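Protein AggB (PDB 4PHX) forms the minor subunit of aggregative adherence fimbriae type I of Escherichia coli and probably contributes to bacterial adhesion to host surfaces. Local coordinates at residues B[33-38]-B[82-87]. Sequence-based numbering, arbitrary orientation.
Sequences DGFHIW and VYRQGE
Ile37 and Val82 form a hydrogen-bonded antiparallel pair in one sheet of an Ig-like beta sandwich, joining neighbouring strands 34-39 and 82-85. Both of their backbone bonds are present: Ile37 N to Val82 O at 2.9 Å, with 172° at the hydrogen, and Val82 N to Ile37 O. Beside them Ile37 CG1 meets Val82 CG2 at 3.5 Å, and the side chains cross obliquely. Phe35 and Arg84 make the next such pair on the same face, Phe35 N reaching Arg84 O at 2.8 Å. The Phe35 ring has that oxygen at its edge; its side chain packs on Ala91 of the opposing sheet, as Ile37 does on Phe93, whereas the end of Arg84 leads away, NH1 hydrogen-bonding Gly69 O, with a cation-pi contact to Trp71. At the non-hydrogen-bonded pair His36-Tyr83, Tyr83 CA makes a CA-H...O contact with Phe35 O at 3.1 Å, and Trp38 CZ3 sits 3.3 Å above the plane of the His36 ring, over its centre. On the other edge of strand 34-39, Asp33 and Gly34 both face Leu117 in a classic beta bulge. Asp33 O accepts Gly86 N from 61° above its carbonyl plane; the Gln85 chain bends at chi2 (96°), and NE2 gives Asp33 O a weak bond at 2.7 Å.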
loop_
_atom_site.group_PDB
_atom_site.type_symbol
_atom_site.label_atom_id
_atom_site.label_comp_id
_atom_site.label_asym_id
_atom_site.label_seq_id
_atom_site.Cartn_x
_atom_site.Cartn_y
_atom_site.Cartn_z
ATOM N N ASP B 33 8.899 -3.958 -37.961
ATOM C CA ASP B 33 7.583 -3.927 -37.354
ATOM C C ASP B 33 7.599 -4.160 -35.843
ATOM O O ASP B 33 6.552 -4.407 -35.237
ATOM C CB ASP B 33 6.656 -4.934 -38.038
ATOM C CG ASP B 33 6.149 -4.444 -39.367
ATOM O OD1 ASP B 33 5.095 -3.773 -39.401
ATOM O OD2 ASP B 33 6.803 -4.740 -40.383
ATOM N N GLY B 34 8.774 -4.078 -35.233
ATOM C CA GLY B 34 8.848 -4.302 -33.801
ATOM C C GLY B 34 10.229 -4.256 -33.185
ATOM O O GLY B 34 11.219 -4.089 -33.897
ATOM N N PHE B 35 10.277 -4.367 -31.857
ATOM C CA PHE B 35 11.524 -4.343 -31.090
ATOM C C PHE B 35 11.518 -5.466 -30.053
ATOM O O PHE B 35 10.478 -5.845 -29.524
ATOM C CB PHE B 35 11.730 -3.045 -30.316
ATOM C CG PHE B 35 11.667 -1.784 -31.135
ATOM C CD1 PHE B 35 10.462 -1.125 -31.329
ATOM C CD2 PHE B 35 12.824 -1.198 -31.620
ATOM C CE1 PHE B 35 10.414 0.074 -32.050
ATOM C CE2 PHE B 35 12.780 -0.003 -32.326
ATOM C CZ PHE B 35 11.582 0.626 -32.541
ATOM N N HIS B 36 12.712 -5.901 -29.694
ATOM C CA HIS B 36 12.952 -7.181 -29.067
ATOM C C HIS B 36 14.239 -6.960 -28.307
ATOM O O HIS B 36 15.273 -6.707 -28.934
ATOM C CB HIS B 36 13.214 -8.093 -30.248
ATOM C CG HIS B 36 13.554 -9.500 -29.908
ATOM N ND1 HIS B 36 14.318 -10.281 -30.744
ATOM C CD2 HIS B 36 13.197 -10.288 -28.868
ATOM C CE1 HIS B 36 14.429 -11.492 -30.228
ATOM N NE2 HIS B 36 13.763 -11.520 -29.088
ATOM N N ILE B 37 14.195 -7.005 -26.981
ATOM C CA ILE B 37 15.414 -6.846 -26.178
ATOM C C ILE B 37 15.500 -7.867 -25.067
ATOM O O ILE B 37 14.488 -8.420 -24.661
ATOM C CB ILE B 37 15.518 -5.446 -25.505
ATOM C CG1 ILE B 37 14.376 -5.234 -24.525
ATOM C CG2 ILE B 37 15.538 -4.348 -26.525
ATOM C CD1 ILE B 37 14.134 -3.759 -24.160
ATOM N N TRP B 38 16.706 -8.094 -24.550
ATOM C CA TRP B 38 16.872 -8.921 -23.367
ATOM C C TRP B 38 18.179 -8.587 -22.684
ATOM O O TRP B 38 19.005 -7.859 -23.247
ATOM C CB TRP B 38 16.804 -10.415 -23.706
ATOM C CG TRP B 38 17.814 -10.871 -24.702
ATOM C CD1 TRP B 38 19.018 -11.468 -24.439
ATOM C CD2 TRP B 38 17.720 -10.779 -26.134
ATOM N NE1 TRP B 38 19.673 -11.748 -25.616
ATOM C CE2 TRP B 38 18.898 -11.334 -26.669
ATOM C CE3 TRP B 38 16.757 -10.272 -27.011
ATOM C CZ2 TRP B 38 19.133 -11.409 -28.036
ATOM C CZ3 TRP B 38 16.989 -10.344 -28.371
ATOM C CH2 TRP B 38 18.169 -10.906 -28.875
ATOM N N VAL B 82 11.851 -9.121 -23.854
ATOM C CA VAL B 82 10.598 -8.382 -23.881
ATOM C C VAL B 82 10.483 -7.695 -25.236
ATOM O O VAL B 82 11.495 -7.411 -25.867
ATOM C CB VAL B 82 10.441 -7.393 -22.697
ATOM C CG1 VAL B 82 10.527 -8.138 -21.360
ATOM C CG2 VAL B 82 11.495 -6.317 -22.757
ATOM N N TYR B 83 9.250 -7.459 -25.678
ATOM C CA TYR B 83 8.971 -7.037 -27.045
ATOM C C TYR B 83 7.941 -5.906 -27.082
ATOM O O TYR B 83 7.270 -5.624 -26.086
ATOM C CB TYR B 83 8.475 -8.225 -27.894
ATOM C CG TYR B 83 7.086 -8.030 -28.490
ATOM C CD1 TYR B 83 6.922 -7.597 -29.802
ATOM C CD2 TYR B 83 5.943 -8.267 -27.737
ATOM C CE1 TYR B 83 5.664 -7.395 -30.343
ATOM C CE2 TYR B 83 4.671 -8.077 -28.283
ATOM C CZ TYR B 83 4.543 -7.640 -29.583
ATOM O OH TYR B 83 3.285 -7.441 -30.123
ATOM N N ARG B 84 7.824 -5.284 -28.251
ATOM C CA ARG B 84 6.967 -4.137 -28.481
ATOM C C ARG B 84 6.734 -4.028 -29.996
ATOM O O ARG B 84 7.690 -4.085 -30.778
ATOM C CB ARG B 84 7.708 -2.918 -27.984
ATOM C CG ARG B 84 7.003 -1.651 -28.145
ATOM C CD ARG B 84 7.910 -0.530 -27.724
ATOM N NE ARG B 84 7.105 0.618 -27.335
ATOM C CZ ARG B 84 6.829 0.933 -26.073
ATOM N NH1 ARG B 84 7.326 0.200 -25.077
ATOM N NH2 ARG B 84 6.078 1.996 -25.809
ATOM N N GLN B 85 5.473 -3.909 -30.416
ATOM C CA GLN B 85 5.151 -3.742 -31.834
ATOM C C GLN B 85 5.419 -2.308 -32.188
ATOM O O GLN B 85 5.448 -1.455 -31.301
ATOM C CB GLN B 85 3.682 -4.072 -32.122
ATOM C CG GLN B 85 3.244 -3.962 -33.601
ATOM C CD GLN B 85 3.269 -5.299 -34.341
ATOM O OE1 GLN B 85 2.606 -6.261 -33.939
ATOM N NE2 GLN B 85 4.038 -5.362 -35.428
ATOM N N GLY B 86 5.630 -2.032 -33.473
ATOM C CA GLY B 86 5.755 -0.659 -33.917
ATOM C C GLY B 86 6.713 -0.469 -35.069
ATOM O O GLY B 86 7.731 -1.157 -35.173
ATOM N N GLU B 87 6.392 0.485 -35.933
ATOM C CA GLU B 87 7.268 0.807 -37.054
ATOM C C GLU B 87 8.103 2.030 -36.756
ATOM O O GLU B 87 8.934 2.423 -37.572
ATOM C CB GLU B 87 6.467 1.051 -38.333
ATOM C CG GLU B 87 5.614 -0.125 -38.769
ATOM C CD GLU B 87 4.703 0.236 -39.926
ATOM O OE1 GLU B 87 3.673 -0.448 -40.101
ATOM O OE2 GLU B 87 5.022 1.206 -40.657
#